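Local coordinates for protein giardin subunit alpha-1 (Giardia intestinalis, PDB 4EVF) that binds calcium and, in a calcium-dependent way, phospholipids such as phosphatidylserine, and takes part in attachment of the parasite to the intestinal mucosa, at residues Lys18-Ile23 with Ala285-Thr290; Asp157-Leu162 with Ala190-Ala195; Gln164-Lys169 with Lys199-Ala204; Arg249-Met254 with Thr290-Lys295. All coordinates share one frame; numbering follows the deposited sequence.

In the fold
Interactions 1 and 4 adjoin, with centres about 10 Å apart, and interactions 2 and 3 form a second pair; every contact of one pair has its centre at least about 34 Å from the centre of each contact of the other. Interaction 4 is nearest the chain's centre. Helix 284-292 serves both members of the first pair, which share Thr290; helix 155-167 serves both members of the second. Interaction 1 is partly buried and joins the first and fourth annexin repeats, pairing a valine with proline and threonine while a glutamate turns to an arginine nearby. The other three are buried within single repeats. Interactions 2 and 3 are apolar, built on alanine and phenylalanine, whereas interaction 4 adds an indole-to-hydroxyl hydrogen bond.

Interaction 1. Residues Lys18-Ile23 with Ala285-Thr290; sequences KDEVQI and APILRT
The seam between the first and fourth annexin repeats is bridged here by Val21, in the opening turn of helix 20-28, which meets Pro286 and Thr290 of helix 284-292. Its two methyl groups divide the work. Val21 CG1, anti to the backbone N (chi1 177°), lies 3.6 Å from Thr290 OG1, and Val21 CG2 packs at 3.9 Å against Pro286 CB, the valine crossing the proline at about a right angle. Val21 and Ile287 form the nearest backbone approach, with their CA atoms 5.4 Å apart. The residues are more than 260 positions apart in sequence, so this contact brings the two ends of the annexin chain side by side. Helix 20-28 starts just after a Schellman motif, in which Lys18 with positive phi closes the preceding helix; Asp19 then serves as N-cap, its OD1 accepting a weak bond from Gln22 N. Next to the valine, Glu20 passes obliquely by Ile287, whose CD1 comes within 3.9 Å of Glu20 OE1. The carboxylate finds its charge partner in Arg283, through a salt bridge from OE2, so the methyl lies beside a carboxylate that is already engaged. The Thr290 hydroxyl is tied back to its own helix: Thr290 OG1 donates to Pro286 O at 2.7 Å. That carbonyl also accepts from Thr290 N, and the two donors reach it from opposite faces of its plane.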
loop_
_atom_site.group_PDB
_atom_site.type_symbol
_atom_site.label_atom_id
_atom_site.label_comp_id
_atom_site.label_asym_id
_atom_site.label_seq_id
_atom_site.Cartn_x
_atom_site.Cartn_y
_atom_site.Cartn_z
ATOM N N LYS A 18 5.672 27.970 -2.960
ATOM C CA LYS A 18 6.106 26.840 -3.768
ATOM C C LYS A 18 7.082 25.960 -2.978
ATOM O O LYS A 18 7.971 25.326 -3.545
ATOM C CB LYS A 18 6.752 27.335 -5.063
ATOM C CG LYS A 18 5.831 28.174 -5.925
ATOM C CD LYS A 18 6.546 28.689 -7.164
ATOM C CE LYS A 18 5.582 28.904 -8.325
ATOM N NZ LYS A 18 4.435 29.779 -7.962
ATOM N N ASP A 19 6.897 25.945 -1.662
ATOM C CA ASP A 19 7.711 25.180 -0.740
ATOM C C ASP A 19 7.212 23.726 -0.661
ATOM O O ASP A 19 6.282 23.423 0.079
ATOM C CB ASP A 19 7.638 25.855 0.633
ATOM C CG ASP A 19 8.653 25.311 1.625
ATOM O OD1 ASP A 19 9.282 24.264 1.348
ATOM O OD2 ASP A 19 8.804 25.938 2.703
ATOM N N GLU A 20 7.845 22.829 -1.413
ATOM C CA GLU A 20 7.412 21.429 -1.479
ATOM C C GLU A 20 7.554 20.673 -0.164
ATOM O O GLU A 20 6.638 19.957 0.260
ATOM C CB GLU A 20 8.165 20.685 -2.583
ATOM C CG GLU A 20 7.697 21.027 -3.975
ATOM C CD GLU A 20 8.425 20.225 -5.037
ATOM O OE1 GLU A 20 9.614 19.887 -4.834
ATOM O OE2 GLU A 20 7.803 19.925 -6.071
ATOM N N VAL A 21 8.706 20.816 0.478
ATOM C CA VAL A 21 8.913 20.130 1.742
ATOM C C VAL A 21 7.911 20.622 2.788
ATOM O O VAL A 21 7.433 19.845 3.617
ATOM C CB VAL A 21 10.358 20.265 2.254
ATOM C CG1 VAL A 21 10.499 19.601 3.607
ATOM C CG2 VAL A 21 11.330 19.635 1.266
ATOM N N GLN A 22 7.583 21.912 2.743
ATOM C CA GLN A 22 6.614 22.464 3.687
ATOM C C GLN A 22 5.204 21.899 3.467
ATOM O O GLN A 22 4.474 21.637 4.428
ATOM C CB GLN A 22 6.601 23.995 3.635
ATOM C CG GLN A 22 5.619 24.639 4.601
ATOM C CD GLN A 22 5.870 24.263 6.055
ATOM O OE1 GLN A 22 6.888 23.651 6.388
ATOM N NE2 GLN A 22 4.935 24.627 6.929
ATOM N N ILE A 23 4.815 21.711 2.213
ATOM C CA ILE A 23 3.530 21.072 1.938
ATOM C C ILE A 23 3.563 19.629 2.429
ATOM O O ILE A 23 2.619 19.153 3.062
ATOM C CB ILE A 23 3.174 21.126 0.444
ATOM C CG1 ILE A 23 3.036 22.580 -0.014
ATOM C CG2 ILE A 23 1.923 20.295 0.148
ATOM C CD1 ILE A 23 3.060 22.742 -1.518
ATOM N N ALA A 285 13.578 12.990 -2.376
ATOM C CA ALA A 285 13.995 12.398 -1.107
ATOM C C ALA A 285 13.532 13.155 0.151
ATOM O O ALA A 285 13.005 12.543 1.083
ATOM C CB ALA A 285 15.501 12.169 -1.081
ATOM N N PRO A 286 13.752 14.478 0.201
ATOM C CA PRO A 286 13.312 15.184 1.408
ATOM C C PRO A 286 11.797 15.093 1.588
ATOM O O PRO A 286 11.303 15.047 2.712
ATOM C CB PRO A 286 13.747 16.639 1.157
ATOM C CG PRO A 286 14.049 16.726 -0.300
ATOM C CD PRO A 286 14.498 15.357 -0.718
ATOM N N ILE A 287 11.075 15.068 0.479
ATOM C CA ILE A 287 9.632 14.926 0.537
ATOM C C ILE A 287 9.272 13.597 1.196
ATOM O O ILE A 287 8.485 13.570 2.139
ATOM C CB ILE A 287 8.991 15.037 -0.853
ATOM C CG1 ILE A 287 9.123 16.470 -1.379
ATOM C CG2 ILE A 287 7.528 14.594 -0.804
ATOM C CD1 ILE A 287 8.733 16.632 -2.832
ATOM N N LEU A 288 9.864 12.500 0.716
ATOM C CA LEU A 288 9.555 11.186 1.276
ATOM C C LEU A 288 9.951 11.068 2.751
ATOM O O LEU A 288 9.155 10.600 3.575
ATOM C CB LEU A 288 10.184 10.054 0.443
ATOM C CG LEU A 288 9.702 9.829 -0.993
ATOM C CD1 LEU A 288 10.472 8.658 -1.648
ATOM C CD2 LEU A 288 8.180 9.597 -1.062
ATOM N N ARG A 289 11.153 11.510 3.089
ATOM C CA ARG A 289 11.608 11.461 4.461
ATOM C C ARG A 289 10.692 12.279 5.397
ATOM O O ARG A 289 10.480 11.911 6.492
ATOM C CB ARG A 289 13.070 11.877 4.640
ATOM C CG ARG A 289 14.115 10.893 4.143
ATOM C CD ARG A 289 15.522 11.429 4.307
ATOM N NE ARG A 289 16.003 11.104 5.618
ATOM C CZ ARG A 289 17.234 11.275 6.054
ATOM N NH1 ARG A 289 18.156 11.752 5.279
ATOM N NH2 ARG A 289 17.538 10.929 7.268
ATOM N N THR A 290 10.169 13.383 4.938
ATOM C CA THR A 290 9.217 14.163 5.726
ATOM C C THR A 290 7.945 13.343 5.988
ATOM O O THR A 290 7.514 13.175 7.137
ATOM C CB THR A 290 8.842 15.477 5.021
ATOM O OG1 THR A 290 10.026 16.236 4.748
ATOM C CG2 THR A 290 7.906 16.305 5.894
#

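Interaction 2. Residues Asp157-Leu162 with Ala190-Ala195; sequences DEAQRL and AEAFKA
Apolar packing dominates where Ala159 of helix 155-167 meets Ala192 and Phe193 of helix 183-196. The Ala159 methyl points into the facing helix, and Ala159 CB sits 4.0 Å from both Ala192 CB and Phe193 CB. It also touches the backbone, with Ala159 CB 3.5 Å from Phe193 N. Such small side chains permit a close approach: the axes of the two short segments come within 8.2 Å and cross at -65°. Both helices belong to the third annexin repeat, and at their crossing the contact is wholly buried. Aromatic contacts form a second group. With CG anti to the backbone N (chi1 -163°), the Phe193 ring swings from its own helix toward the next turn of helix 155-167. There Leu162 crosses it at about a right angle, Leu162 CD1 lying 3.9 Å from Phe193 CE2 and in an oblique position relative to the ring. From the other side of the ring plane a polar atom, Ala159 O, lies obliquely 3.5 Å from Phe193 CD2. Beyond the two segments, Ile201 touches both Leu162 and Phe193, while Leu174 and Phe177 of helix 171-180 pack on Leu162.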
loop_
_atom_site.group_PDB
_atom_site.type_symbol
_atom_site.label_atom_id
_atom_site.label_comp_id
_atom_site.label_asym_id
_atom_site.label_seq_id
_atom_site.Cartn_x
_atom_site.Cartn_y
_atom_site.Cartn_z
ATOM N N ASP A 157 -1.778 -26.436 15.317
ATOM C CA ASP A 157 -2.421 -27.398 14.432
ATOM C C ASP A 157 -2.519 -26.806 13.034
ATOM O O ASP A 157 -2.350 -27.498 12.027
ATOM C CB ASP A 157 -3.815 -27.769 14.953
ATOM C CG ASP A 157 -3.763 -28.677 16.179
ATOM O OD1 ASP A 157 -2.704 -29.299 16.437
ATOM O OD2 ASP A 157 -4.792 -28.777 16.879
ATOM N N GLU A 158 -2.777 -25.506 12.989
ATOM C CA GLU A 158 -2.956 -24.802 11.735
ATOM C C GLU A 158 -1.621 -24.686 10.998
ATOM O O GLU A 158 -1.565 -24.821 9.771
ATOM C CB GLU A 158 -3.561 -23.421 12.004
ATOM C CG GLU A 158 -4.475 -22.908 10.900
ATOM C CD GLU A 158 -5.681 -23.789 10.662
ATOM O OE1 GLU A 158 -6.367 -24.164 11.630
ATOM O OE2 GLU A 158 -5.945 -24.103 9.488
ATOM N N ALA A 159 -0.553 -24.443 11.752
ATOM C CA ALA A 159 0.781 -24.389 11.174
ATOM C C ALA A 159 1.191 -25.748 10.591
ATOM O O ALA A 159 1.818 -25.809 9.535
ATOM C CB ALA A 159 1.789 -23.918 12.200
ATOM N N GLN A 160 0.833 -26.834 11.274
ATOM C CA GLN A 160 1.117 -28.186 10.770
ATOM C C GLN A 160 0.379 -28.497 9.464
ATOM O O GLN A 160 0.990 -28.970 8.508
ATOM C CB GLN A 160 0.815 -29.248 11.839
ATOM C CG GLN A 160 0.816 -30.701 11.335
ATOM C CD GLN A 160 2.216 -31.250 11.025
ATOM O OE1 GLN A 160 3.144 -30.504 10.691
ATOM N NE2 GLN A 160 2.365 -32.564 11.140
ATOM N N ARG A 161 -0.926 -28.227 9.414
ATOM C CA ARG A 161 -1.685 -28.380 8.166
ATOM C C ARG A 161 -1.092 -27.509 7.051
ATOM O O ARG A 161 -1.040 -27.919 5.891
ATOM C CB ARG A 161 -3.171 -28.032 8.349
ATOM C CG ARG A 161 -3.925 -28.907 9.345
ATOM C CD ARG A 161 -5.443 -28.681 9.244
ATOM N NE ARG A 161 -6.053 -28.213 10.492
ATOM C CZ ARG A 161 -6.323 -28.990 11.540
ATOM N NH1 ARG A 161 -6.016 -30.284 11.511
ATOM N NH2 ARG A 161 -6.897 -28.474 12.622
ATOM N N LEU A 162 -0.659 -26.305 7.412
ATOM C CA LEU A 162 -0.080 -25.366 6.451
ATOM C C LEU A 162 1.216 -25.955 5.905
ATOM O O LEU A 162 1.410 -26.036 4.693
ATOM C CB LEU A 162 0.194 -24.011 7.118
ATOM C CG LEU A 162 -0.056 -22.694 6.362
ATOM C CD1 LEU A 162 1.060 -21.668 6.609
ATOM C CD2 LEU A 162 -0.263 -22.912 4.867
ATOM N N ALA A 190 2.140 -18.089 12.113
ATOM C CA ALA A 190 3.476 -17.917 11.536
ATOM C C ALA A 190 4.540 -18.202 12.579
ATOM O O ALA A 190 5.592 -18.755 12.268
ATOM C CB ALA A 190 3.652 -16.516 10.974
ATOM N N GLU A 191 4.264 -17.813 13.822
ATOM C CA GLU A 191 5.197 -18.065 14.903
ATOM C C GLU A 191 5.293 -19.553 15.222
ATOM O O GLU A 191 6.385 -20.087 15.447
ATOM C CB GLU A 191 4.791 -17.282 16.150
ATOM C CG GLU A 191 5.940 -16.509 16.766
ATOM C CD GLU A 191 5.545 -15.095 17.129
ATOM O OE1 GLU A 191 4.568 -14.928 17.898
ATOM O OE2 GLU A 191 6.204 -14.151 16.632
ATOM N N ALA A 192 4.145 -20.223 15.252
ATOM C CA ALA A 192 4.133 -21.649 15.530
ATOM C C ALA A 192 4.837 -22.388 14.396
ATOM O O ALA A 192 5.619 -23.312 14.634
ATOM C CB ALA A 192 2.707 -22.151 15.710
ATOM N N PHE A 193 4.572 -21.954 13.166
ATOM C CA PHE A 193 5.198 -22.535 11.976
ATOM C C PHE A 193 6.718 -22.523 12.097
ATOM O O PHE A 193 7.372 -23.564 12.084
ATOM C CB PHE A 193 4.792 -21.729 10.748
ATOM C CG PHE A 193 5.026 -22.441 9.450
ATOM C CD1 PHE A 193 6.264 -22.389 8.828
ATOM C CD2 PHE A 193 3.997 -23.144 8.840
ATOM C CE1 PHE A 193 6.472 -23.036 7.626
ATOM C CE2 PHE A 193 4.197 -23.791 7.639
ATOM C CZ PHE A 193 5.434 -23.741 7.035
ATOM N N LYS A 194 7.260 -21.317 12.200
ATOM C CA LYS A 194 8.675 -21.085 12.454
ATOM C C LYS A 194 9.221 -21.955 13.586
ATOM O O LYS A 194 10.245 -22.625 13.425
ATOM C CB LYS A 194 8.902 -19.592 12.741
ATOM C CG LYS A 194 10.163 -19.240 13.535
ATOM C CD LYS A 194 9.941 -19.294 15.061
ATOM C CE LYS A 194 8.940 -18.243 15.546
ATOM N NZ LYS A 194 8.502 -18.474 16.966
ATOM N N ALA A 195 8.540 -21.956 14.729
ATOM C CA ALA A 195 9.043 -22.689 15.891
ATOM C C ALA A 195 9.110 -24.199 15.679
ATOM O O ALA A 195 10.028 -24.855 16.169
ATOM C CB ALA A 195 8.228 -22.356 17.145
#

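Interaction 3. Residues Gln164-Lys169 with Lys199-Ala204; sequences QAFDQK and KSIEQA
Phe166 lays one face of its ring over the methyl group of Ala204, a CH-pi contact with nearly axial geometry. Ala204 CB stands 3.6 Å from the centroid of the Phe166 ring and only 8° off the ring normal, so all six ring carbons share the methyl; Phe166 CG, for instance, is 3.7 Å from Ala204 CB. With CG anti to the carbonyl carbon (chi1 -83°), the ring of Phe166 reaches across to Ala204, whose methyl is aimed back at it. Ile201, one turn earlier on helix 201-208, adds a looser contact: Ile201 CG2 approaches Phe166 CE1 at 4.2 Å, obliquely to the ring. At the start of this helix Ser200 is the N-cap, with Ser200 OG accepting a weak bond from Gln203 N at 3.4 Å. Helix 155-167, by contrast, is finishing here, in a Schellman motif in which Lys169 has positive phi. Leu174, Phe193, Ile205 and Ile208 also pack against Phe166, enclosing the phenyl group in hydrophobic side chains. A buried aromatic residue gripped by neighbouring helices in this way belongs to the apolar core of an all-helical annexin repeat, here the third.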
loop_
_atom_site.group_PDB
_atom_site.type_symbol
_atom_site.label_atom_id
_atom_site.label_comp_id
_atom_site.label_asym_id
_atom_site.label_seq_id
_atom_site.Cartn_x
_atom_site.Cartn_y
_atom_site.Cartn_z
ATOM N N GLN A 164 2.134 -29.045 5.865
ATOM C CA GLN A 164 1.835 -30.215 5.055
ATOM C C GLN A 164 1.368 -29.774 3.671
ATOM O O GLN A 164 1.734 -30.375 2.664
ATOM C CB GLN A 164 0.795 -31.109 5.742
ATOM C CG GLN A 164 1.284 -31.737 7.046
ATOM C CD GLN A 164 0.181 -32.458 7.812
ATOM O OE1 GLN A 164 -0.996 -32.083 7.739
ATOM N NE2 GLN A 164 0.557 -33.495 8.555
ATOM N N ALA A 165 0.578 -28.706 3.618
ATOM C CA ALA A 165 0.152 -28.152 2.334
ATOM C C ALA A 165 1.342 -27.700 1.478
ATOM O O ALA A 165 1.381 -27.969 0.275
ATOM C CB ALA A 165 -0.821 -27.004 2.542
ATOM N N PHE A 166 2.303 -27.006 2.091
ATOM C CA PHE A 166 3.505 -26.584 1.369
ATOM C C PHE A 166 4.272 -27.810 0.863
ATOM O O PHE A 166 4.688 -27.873 -0.302
ATOM C CB PHE A 166 4.426 -25.739 2.259
ATOM C CG PHE A 166 4.044 -24.282 2.336
ATOM C CD1 PHE A 166 3.628 -23.719 3.536
ATOM C CD2 PHE A 166 4.127 -23.468 1.216
ATOM C CE1 PHE A 166 3.285 -22.375 3.613
ATOM C CE2 PHE A 166 3.788 -22.131 1.287
ATOM C CZ PHE A 166 3.370 -21.580 2.489
ATOM N N ASP A 167 4.443 -28.788 1.745
ATOM C CA ASP A 167 5.243 -29.962 1.417
ATOM C C ASP A 167 4.622 -30.814 0.301
ATOM O O ASP A 167 5.336 -31.424 -0.495
ATOM C CB ASP A 167 5.495 -30.805 2.663
ATOM C CG ASP A 167 6.672 -31.749 2.492
ATOM O OD1 ASP A 167 7.764 -31.284 2.070
ATOM O OD2 ASP A 167 6.499 -32.958 2.767
ATOM N N GLN A 168 3.298 -30.839 0.233
ATOM C CA GLN A 168 2.586 -31.595 -0.789
ATOM C C GLN A 168 2.242 -30.758 -2.018
ATOM O O GLN A 168 1.627 -31.259 -2.949
ATOM C CB GLN A 168 1.301 -32.183 -0.199
ATOM C CG GLN A 168 1.539 -33.044 1.027
ATOM C CD GLN A 168 0.278 -33.276 1.838
ATOM O OE1 GLN A 168 -0.837 -33.218 1.312
ATOM N NE2 GLN A 168 0.450 -33.533 3.134
ATOM N N LYS A 169 2.640 -29.490 -2.024
ATOM C CA LYS A 169 2.244 -28.561 -3.078
ATOM C C LYS A 169 0.735 -28.572 -3.322
ATOM O O LYS A 169 0.261 -28.535 -4.467
ATOM C CB LYS A 169 3.012 -28.817 -4.380
ATOM C CG LYS A 169 4.503 -28.550 -4.262
ATOM N N LYS A 199 11.535 -24.747 8.140
ATOM C CA LYS A 199 11.457 -23.442 7.503
ATOM C C LYS A 199 10.427 -22.557 8.167
ATOM O O LYS A 199 9.528 -23.042 8.843
ATOM C CB LYS A 199 11.091 -23.591 6.023
ATOM C CG LYS A 199 12.172 -24.259 5.207
ATOM C CD LYS A 199 11.730 -24.574 3.792
ATOM C CE LYS A 199 12.869 -25.245 3.034
ATOM N NZ LYS A 199 12.421 -25.819 1.729
ATOM N N SER A 200 10.567 -21.254 7.959
ATOM C CA SER A 200 9.501 -20.315 8.276
ATOM C C SER A 200 8.546 -20.261 7.079
ATOM O O SER A 200 8.859 -20.780 5.987
ATOM C CB SER A 200 10.085 -18.927 8.505
ATOM O OG SER A 200 10.631 -18.437 7.293
ATOM N N ILE A 201 7.400 -19.608 7.262
ATOM C CA ILE A 201 6.444 -19.469 6.165
ATOM C C ILE A 201 7.101 -18.806 4.943
ATOM O O ILE A 201 6.908 -19.260 3.808
ATOM C CB ILE A 201 5.140 -18.715 6.585
ATOM C CG1 ILE A 201 4.483 -19.392 7.802
ATOM C CG2 ILE A 201 4.156 -18.695 5.451
ATOM C CD1 ILE A 201 3.063 -18.876 8.133
ATOM N N GLU A 202 7.894 -17.758 5.171
ATOM C CA GLU A 202 8.564 -17.048 4.072
ATOM C C GLU A 202 9.472 -17.972 3.251
ATOM O O GLU A 202 9.534 -17.866 2.024
ATOM C CB GLU A 202 9.406 -15.877 4.582
ATOM C CG GLU A 202 8.781 -15.034 5.672
ATOM C CD GLU A 202 9.147 -15.509 7.070
ATOM O OE1 GLU A 202 10.310 -15.305 7.492
ATOM O OE2 GLU A 202 8.272 -16.078 7.750
ATOM N N GLN A 203 10.201 -18.849 3.935
ATOM C CA GLN A 203 11.105 -19.779 3.262
ATOM C C GLN A 203 10.312 -20.831 2.493
ATOM O O GLN A 203 10.672 -21.215 1.366
ATOM C CB GLN A 203 12.053 -20.422 4.279
ATOM C CG GLN A 203 12.906 -19.384 4.994
ATOM C CD GLN A 203 13.775 -19.958 6.095
ATOM O OE1 GLN A 203 14.945 -19.601 6.218
ATOM N NE2 GLN A 203 13.208 -20.833 6.909
ATOM N N ALA A 204 9.211 -21.268 3.100
ATOM C CA ALA A 204 8.298 -22.201 2.458
ATOM C C ALA A 204 7.762 -21.630 1.149
ATOM O O ALA A 204 7.734 -22.324 0.139
ATOM C CB ALA A 204 7.157 -22.590 3.409
#

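Interaction 4. Residues Arg249-Met254 with Thr290-Lys295; sequences RRITGM and TLWRVK
Trp292 turns the N-H of its indole to the hydroxyl of Thr252, joining the last part of helix 284-292 to helix 245-255. Trp292 NE1 donates to Thr252 OG1 at 3.0 Å with an N-H...O angle of 149°; the oxygen is at the ring edge, 16° out of the indole plane. Although the CB of Trp292 is not aimed at the other helix, chi1 of -73° puts CG beside the backbone N, and the ring's rotation about CB-CG turns the pyrrole edge to the threonine. Thr252 OG1, likewise beside its own backbone N, is additionally bonded to Met248 O, so it links the indole with the preceding turn of its own helix. The methyl, Thr252 CG2, lies anti to the backbone N, packing 3.6 Å from Leu291 CD1 and also touching the indole. Both helices belong to the fourth annexin repeat, and the four touching residues are buried, Leu291 where this repeat meets Leu66 and Leu70 of helix 62-70 in the first. Directly after the tryptophan, Arg293 takes up positive phi and closes a Schellman motif, its N bonded to Thr290 O. At the benzo end of the indole, Ile251 CG1 is 4.2 Å from Trp292 CZ2, obliquely placed. Val256 and Cys259 also touch the indole.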
loop_
_atom_site.group_PDB
_atom_site.type_symbol
_atom_site.label_atom_id
_atom_site.label_comp_id
_atom_site.label_asym_id
_atom_site.label_seq_id
_atom_site.Cartn_x
_atom_site.Cartn_y
_atom_site.Cartn_z
ATOM N N ARG A 249 5.123 6.966 -4.730
ATOM C CA ARG A 249 3.980 7.867 -4.842
ATOM C C ARG A 249 2.671 7.125 -4.570
ATOM O O ARG A 249 1.782 7.640 -3.884
ATOM C CB ARG A 249 3.930 8.531 -6.219
ATOM C CG ARG A 249 2.679 9.375 -6.403
ATOM C CD ARG A 249 2.089 9.219 -7.796
ATOM N NE ARG A 249 0.686 9.637 -7.841
ATOM C CZ ARG A 249 -0.020 9.759 -8.958
ATOM N NH1 ARG A 249 0.549 9.517 -10.127
ATOM N NH2 ARG A 249 -1.291 10.139 -8.908
ATOM N N ARG A 250 2.554 5.915 -5.111
ATOM C CA ARG A 250 1.376 5.105 -4.840
ATOM C C ARG A 250 1.214 4.868 -3.343
ATOM O O ARG A 250 0.224 5.298 -2.763
ATOM C CB ARG A 250 1.404 3.786 -5.616
ATOM C CG ARG A 250 1.229 3.979 -7.130
ATOM C CD ARG A 250 1.031 2.643 -7.838
ATOM N NE ARG A 250 2.179 1.751 -7.665
ATOM C CZ ARG A 250 3.153 1.594 -8.563
ATOM N NH1 ARG A 250 3.121 2.263 -9.708
ATOM N NH2 ARG A 250 4.152 0.751 -8.319
ATOM N N ILE A 251 2.187 4.227 -2.707
ATOM C CA ILE A 251 2.001 3.823 -1.312
ATOM C C ILE A 251 2.037 4.986 -0.318
ATOM O O ILE A 251 1.324 4.970 0.692
ATOM C CB ILE A 251 2.969 2.684 -0.878
ATOM C CG1 ILE A 251 4.378 3.203 -0.598
ATOM C CG2 ILE A 251 3.022 1.574 -1.929
ATOM C CD1 ILE A 251 5.380 2.066 -0.384
ATOM N N THR A 252 2.842 6.008 -0.599
ATOM C CA THR A 252 2.869 7.174 0.285
ATOM C C THR A 252 1.567 7.977 0.169
ATOM O O THR A 252 0.975 8.357 1.179
ATOM C CB THR A 252 4.091 8.069 0.027
ATOM O OG1 THR A 252 5.268 7.252 -0.047
ATOM C CG2 THR A 252 4.263 9.081 1.146
ATOM N N GLY A 253 1.113 8.195 -1.062
ATOM C CA GLY A 253 -0.095 8.961 -1.330
ATOM C C GLY A 253 -1.369 8.343 -0.771
ATOM O O GLY A 253 -2.273 9.061 -0.332
ATOM N N MET A 254 -1.432 7.014 -0.770
ATOM C CA MET A 254 -2.617 6.291 -0.313
ATOM C C MET A 254 -2.582 5.898 1.156
ATOM O O MET A 254 -3.631 5.771 1.786
ATOM C CB MET A 254 -2.804 4.995 -1.117
ATOM C CG MET A 254 -3.271 5.172 -2.551
ATOM S SD MET A 254 -3.467 3.589 -3.381
ATOM C CE MET A 254 -1.866 2.826 -3.151
ATOM N N THR A 290 10.169 13.383 4.938
ATOM C CA THR A 290 9.217 14.163 5.726
ATOM C C THR A 290 7.945 13.343 5.988
ATOM O O THR A 290 7.514 13.175 7.137
ATOM C CB THR A 290 8.842 15.477 5.021
ATOM O OG1 THR A 290 10.026 16.236 4.748
ATOM C CG2 THR A 290 7.906 16.305 5.894
ATOM N N LEU A 291 7.359 12.823 4.916
ATOM C CA LEU A 291 6.099 12.085 5.008
ATOM C C LEU A 291 6.204 10.818 5.846
ATOM O O LEU A 291 5.248 10.459 6.535
ATOM C CB LEU A 291 5.532 11.779 3.620
ATOM C CG LEU A 291 5.160 12.996 2.763
ATOM C CD1 LEU A 291 5.008 12.627 1.290
ATOM C CD2 LEU A 291 3.879 13.660 3.295
ATOM N N TRP A 292 7.360 10.149 5.799
ATOM C CA TRP A 292 7.549 8.891 6.518
ATOM C C TRP A 292 8.139 9.102 7.909
ATOM O O TRP A 292 8.316 8.156 8.668
ATOM C CB TRP A 292 8.376 7.895 5.696
ATOM C CG TRP A 292 7.591 7.324 4.570
ATOM C CD1 TRP A 292 7.644 7.696 3.255
ATOM C CD2 TRP A 292 6.589 6.306 4.662
ATOM N NE1 TRP A 292 6.745 6.956 2.523
ATOM C CE2 TRP A 292 6.094 6.088 3.361
ATOM C CE3 TRP A 292 6.080 5.536 5.719
ATOM C CZ2 TRP A 292 5.105 5.147 3.086
ATOM C CZ3 TRP A 292 5.096 4.596 5.442
ATOM C CH2 TRP A 292 4.618 4.414 4.136
ATOM N N ARG A 293 8.398 10.362 8.239
ATOM C CA ARG A 293 8.894 10.764 9.552
ATOM C C ARG A 293 10.248 10.147 9.877
ATOM O O ARG A 293 10.464 9.622 10.969
ATOM C CB ARG A 293 7.870 10.464 10.655
ATOM C CG ARG A 293 6.663 11.374 10.600
ATOM C CD ARG A 293 5.747 11.179 11.808
ATOM N NE ARG A 293 4.466 11.837 11.592
ATOM C CZ ARG A 293 3.395 11.658 12.361
ATOM N NH1 ARG A 293 3.449 10.835 13.402
ATOM N NH2 ARG A 293 2.264 12.295 12.085
ATOM N N VAL A 294 11.156 10.233 8.930
ATOM C CA VAL A 294 12.493 9.796 9.166
ATOM C C VAL A 294 13.501 10.832 8.616
ATOM O O VAL A 294 14.368 10.487 7.858
ATOM C CB VAL A 294 12.764 8.379 8.632
ATOM C CG1 VAL A 294 11.843 7.415 9.312
ATOM C CG2 VAL A 294 12.548 8.264 7.186
ATOM N N LYS A 295 13.373 12.089 9.040
ATOM C CA LYS A 295 14.384 13.101 8.763
ATOM C C LYS A 295 15.674 12.730 9.478
ATOM O O LYS A 295 16.745 13.259 9.164
ATOM C CB LYS A 295 13.917 14.472 9.246
ATOM C CG LYS A 295 12.607 14.947 8.653
ATOM C CD LYS A 295 12.156 16.250 9.317
ATOM C CE LYS A 295 10.852 16.737 8.721
ATOM N NZ LYS A 295 11.166 17.670 7.601
#